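Local coordinates for protein putative phosphinothricin acetyltransferase YwnH (Bacillus subtilis, PDB 1VHS) that probably inactivates the herbicide phosphinothricin by transferring an acetyl group to it from acetyl-CoA, as a member of the GNAT acetyltransferase family, at residues M42-G47 / S69-Y74. Numbering follows the deposited sequence.
Sequences MEWFSG and SFETFY
Trp44 holds CG opposite the backbone N (chi1 167°), which lets the far end of the indole reach strand 64-72 from the short helix 42-46, although CB itself does not point at it, while Glu71, whose CG lies anti to the carbonyl carbon and whose chain runs on extended, lifts its carboxylate to the pyrrole edge of that ring. The two side chains meet almost at right angles. Trp44 NE1 donates a nearly straight hydrogen bond of 3.2 Å to Glu71 OE2, an oxygen lying in the indole plane yet approached from above the plane of its own carboxylate. That oxygen takes a second bond from the same strand: Ser69 OG donates to Glu71 OE2 over 2.8 Å, on the anti side and close to the carboxylate plane. Two donors from different directions thus grip one oxygen and should limit rotation of the carboxylate. Ser69 also lies obliquely against the indole, its OG 3.8 Å from Trp44 CZ2, and hydrogen-bonds His48. The pattern illustrates how an indole N-H paired with a strand carboxylate can tie a short helix to a sheet, here strand 64-72 of the mixed GNAT sheet, whose antiparallel neighbour 82-89 carries predicted acetyl-CoA-binding residues.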
HETATM    1  N   MSE A  42      -6.637  -5.377 -13.746  1.00 38.65           N
HETATM    2  CA  MSE A  42      -5.722  -6.297 -14.412  1.00 41.29           C
HETATM    3  C   MSE A  42      -4.454  -5.596 -14.888  1.00 39.37           C
HETATM    4  O   MSE A  42      -3.362  -6.159 -14.811  1.00 38.29           O
HETATM    5  CB  MSE A  42      -6.416  -6.967 -15.601  1.00 47.31           C
HETATM    6  CG  MSE A  42      -5.539  -7.964 -16.347  1.00 56.77           C
HETATM    7 SE   MSE A  42      -4.831  -9.352 -15.198  1.00 74.58          SE
HETATM    8  CE  MSE A  42      -3.451 -10.036 -16.364  1.00 68.85           C
ATOM      9  N   GLU A  43      -4.601  -4.369 -15.382  1.00 38.16           N
ATOM     10  CA  GLU A  43      -3.454  -3.601 -15.860  1.00 39.09           C
ATOM     11  C   GLU A  43      -2.489  -3.309 -14.718  1.00 34.61           C
ATOM     12  O   GLU A  43      -1.298  -3.600 -14.804  1.00 35.29           O
ATOM     13  CB  GLU A  43      -3.918  -2.281 -16.486  1.00 41.71           C
ATOM     14  CG  GLU A  43      -4.653  -2.446 -17.803  1.00 50.88           C
ATOM     15  CD  GLU A  43      -3.775  -3.026 -18.897  1.00 56.02           C
ATOM     16  OE1 GLU A  43      -4.280  -3.228 -20.022  1.00 59.37           O
ATOM     17  OE2 GLU A  43      -2.579  -3.281 -18.635  1.00 59.53           O
ATOM     18  N   TRP A  44      -3.020  -2.727 -13.651  1.00 33.51           N
ATOM     19  CA  TRP A  44      -2.233  -2.395 -12.472  1.00 31.54           C
ATOM     20  C   TRP A  44      -1.510  -3.635 -11.960  1.00 30.52           C
ATOM     21  O   TRP A  44      -0.317  -3.596 -11.649  1.00 27.19           O
ATOM     22  CB  TRP A  44      -3.159  -1.849 -11.385  1.00 30.73           C
ATOM     23  CG  TRP A  44      -2.533  -1.765 -10.033  1.00 29.47           C
ATOM     24  CD1 TRP A  44      -1.671  -0.808  -9.579  1.00 27.67           C
ATOM     25  CD2 TRP A  44      -2.713  -2.690  -8.956  1.00 25.96           C
ATOM     26  NE1 TRP A  44      -1.305  -1.080  -8.282  1.00 27.99           N
ATOM     27  CE2 TRP A  44      -1.929  -2.232  -7.875  1.00 25.56           C
ATOM     28  CE3 TRP A  44      -3.462  -3.866  -8.799  1.00 25.92           C
ATOM     29  CZ2 TRP A  44      -1.871  -2.906  -6.652  1.00 19.56           C
ATOM     30  CZ3 TRP A  44      -3.404  -4.539  -7.580  1.00 25.55           C
ATOM     31  CH2 TRP A  44      -2.613  -4.055  -6.523  1.00 25.12           C
ATOM     32  N   PHE A  45      -2.246  -4.737 -11.879  1.00 27.40           N
ATOM     33  CA  PHE A  45      -1.703  -5.996 -11.397  1.00 30.33           C
ATOM     34  C   PHE A  45      -0.501  -6.450 -12.215  1.00 29.68           C
ATOM     35  O   PHE A  45       0.581  -6.669 -11.673  1.00 29.37           O
ATOM     36  CB  PHE A  45      -2.785  -7.076 -11.432  1.00 32.00           C
ATOM     37  CG  PHE A  45      -2.413  -8.328 -10.694  1.00 36.41           C
ATOM     38  CD1 PHE A  45      -2.347  -8.337  -9.305  1.00 37.16           C
ATOM     39  CD2 PHE A  45      -2.123  -9.497 -11.387  1.00 39.63           C
ATOM     40  CE1 PHE A  45      -1.997  -9.498  -8.613  1.00 40.90           C
ATOM     41  CE2 PHE A  45      -1.771 -10.664 -10.704  1.00 42.97           C
ATOM     42  CZ  PHE A  45      -1.710 -10.661  -9.314  1.00 43.26           C
ATOM     43  N   SER A  46      -0.692  -6.588 -13.524  1.00 30.34           N
ATOM     44  CA  SER A  46       0.379  -7.023 -14.415  1.00 33.53           C
ATOM     45  C   SER A  46       1.466  -5.963 -14.558  1.00 32.57           C
ATOM     46  O   SER A  46       2.542  -6.235 -15.085  1.00 35.84           O
ATOM     47  CB  SER A  46      -0.189  -7.368 -15.796  1.00 35.66           C
ATOM     48  OG  SER A  46      -1.093  -8.454 -15.712  1.00 41.92           O
ATOM     49  N   GLY A  47       1.179  -4.758 -14.080  1.00 32.85           N
ATOM     50  CA  GLY A  47       2.146  -3.679 -14.171  1.00 32.39           C
ATOM     51  C   GLY A  47       3.334  -3.819 -13.234  1.00 31.62           C
ATOM     52  O   GLY A  47       4.315  -3.089 -13.366  1.00 32.36           O
ATOM     53  N   SER A  69       2.292  -3.527  -2.131  1.00 14.82           N
ATOM     54  CA  SER A  69       2.605  -3.203  -3.511  1.00 18.43           C
ATOM     55  C   SER A  69       3.664  -2.117  -3.593  1.00 20.70           C
ATOM     56  O   SER A  69       3.567  -1.109  -2.896  1.00 20.14           O
ATOM     57  CB  SER A  69       1.333  -2.722  -4.228  1.00 17.33           C
ATOM     58  OG  SER A  69       1.628  -2.135  -5.486  1.00 23.04           O
ATOM     59  N   PHE A  70       4.687  -2.339  -4.419  1.00 13.65           N
ATOM     60  CA  PHE A  70       5.714  -1.325  -4.637  1.00 13.88           C
ATOM     61  C   PHE A  70       5.400  -0.790  -6.030  1.00 17.93           C
ATOM     62  O   PHE A  70       5.208  -1.561  -6.969  1.00 20.68           O
ATOM     63  CB  PHE A  70       7.123  -1.914  -4.613  1.00 13.84           C
ATOM     64  CG  PHE A  70       7.590  -2.303  -3.242  1.00 15.21           C
ATOM     65  CD1 PHE A  70       7.389  -3.593  -2.762  1.00 11.50           C
ATOM     66  CD2 PHE A  70       8.199  -1.365  -2.416  1.00 14.89           C
ATOM     67  CE1 PHE A  70       7.788  -3.944  -1.470  1.00 17.83           C
ATOM     68  CE2 PHE A  70       8.602  -1.702  -1.120  1.00 20.28           C
ATOM     69  CZ  PHE A  70       8.396  -2.995  -0.647  1.00 18.41           C
ATOM     70  N   GLU A  71       5.322   0.526  -6.162  1.00 20.30           N
ATOM     71  CA  GLU A  71       5.001   1.116  -7.455  1.00 22.36           C
ATOM     72  C   GLU A  71       5.948   2.243  -7.799  1.00 23.34           C
ATOM     73  O   GLU A  71       6.522   2.874  -6.914  1.00 18.87           O
ATOM     74  CB  GLU A  71       3.556   1.610  -7.441  1.00 25.16           C
ATOM     75  CG  GLU A  71       2.544   0.473  -7.346  1.00 33.58           C
ATOM     76  CD  GLU A  71       1.151   0.945  -7.000  1.00 35.29           C
ATOM     77  OE1 GLU A  71       0.671   1.907  -7.638  1.00 37.86           O
ATOM     78  OE2 GLU A  71       0.531   0.346  -6.094  1.00 35.58           O
ATOM     79  N   THR A  72       6.125   2.478  -9.096  1.00 25.24           N
ATOM     80  CA  THR A  72       7.006   3.541  -9.559  1.00 25.02           C
ATOM     81  C   THR A  72       6.393   4.885  -9.207  1.00 27.50           C
ATOM     82  O   THR A  72       5.170   5.012  -9.114  1.00 29.61           O
ATOM     83  CB  THR A  72       7.191   3.492 -11.086  1.00 31.20           C
ATOM     84  OG1 THR A  72       5.922   3.681 -11.725  1.00 36.74           O
ATOM     85  CG2 THR A  72       7.767   2.160 -11.506  1.00 26.48           C
ATOM     86  N   PHE A  73       7.241   5.886  -9.001  1.00 27.27           N
ATOM     87  CA  PHE A  73       6.750   7.220  -8.687  1.00 29.51           C
ATOM     88  C   PHE A  73       6.448   7.915 -10.007  1.00 30.74           C
ATOM     89  O   PHE A  73       5.354   8.439 -10.214  1.00 33.65           O
ATOM     90  CB  PHE A  73       7.801   8.020  -7.915  1.00 28.29           C
ATOM     91  CG  PHE A  73       7.437   9.464  -7.727  1.00 25.12           C
ATOM     92  CD1 PHE A  73       6.348   9.824  -6.943  1.00 29.46           C
ATOM     93  CD2 PHE A  73       8.167  10.464  -8.363  1.00 28.41           C
ATOM     94  CE1 PHE A  73       5.987  11.167  -6.795  1.00 30.67           C
ATOM     95  CE2 PHE A  73       7.818  11.806  -8.223  1.00 28.86           C
ATOM     96  CZ  PHE A  73       6.725  12.158  -7.437  1.00 30.96           C
ATOM     97  N   TYR A  74       7.436   7.909 -10.896  1.00 34.14           N
ATOM     98  CA  TYR A  74       7.296   8.521 -12.209  1.00 40.18           C
ATOM     99  C   TYR A  74       8.109   7.724 -13.222  1.00 41.17           C
ATOM    100  O   TYR A  74       9.282   7.419 -12.985  1.00 40.82           O
ATOM    101  CB  TYR A  74       7.789   9.970 -12.180  1.00 42.36           C
ATOM    102  CG  TYR A  74       7.429  10.758 -13.422  1.00 47.19           C
ATOM    103  CD1 TYR A  74       6.101  11.063 -13.716  1.00 49.61           C
ATOM    104  CD2 TYR A  74       8.415  11.186 -14.310  1.00 49.94           C
ATOM    105  CE1 TYR A  74       5.761  11.774 -14.865  1.00 50.67           C
ATOM    106  CE2 TYR A  74       8.087  11.897 -15.464  1.00 53.06           C
ATOM    107  CZ  TYR A  74       6.757  12.187 -15.734  1.00 53.21           C
ATOM    108  OH  TYR A  74       6.424  12.884 -16.874  1.00 55.90           O
TER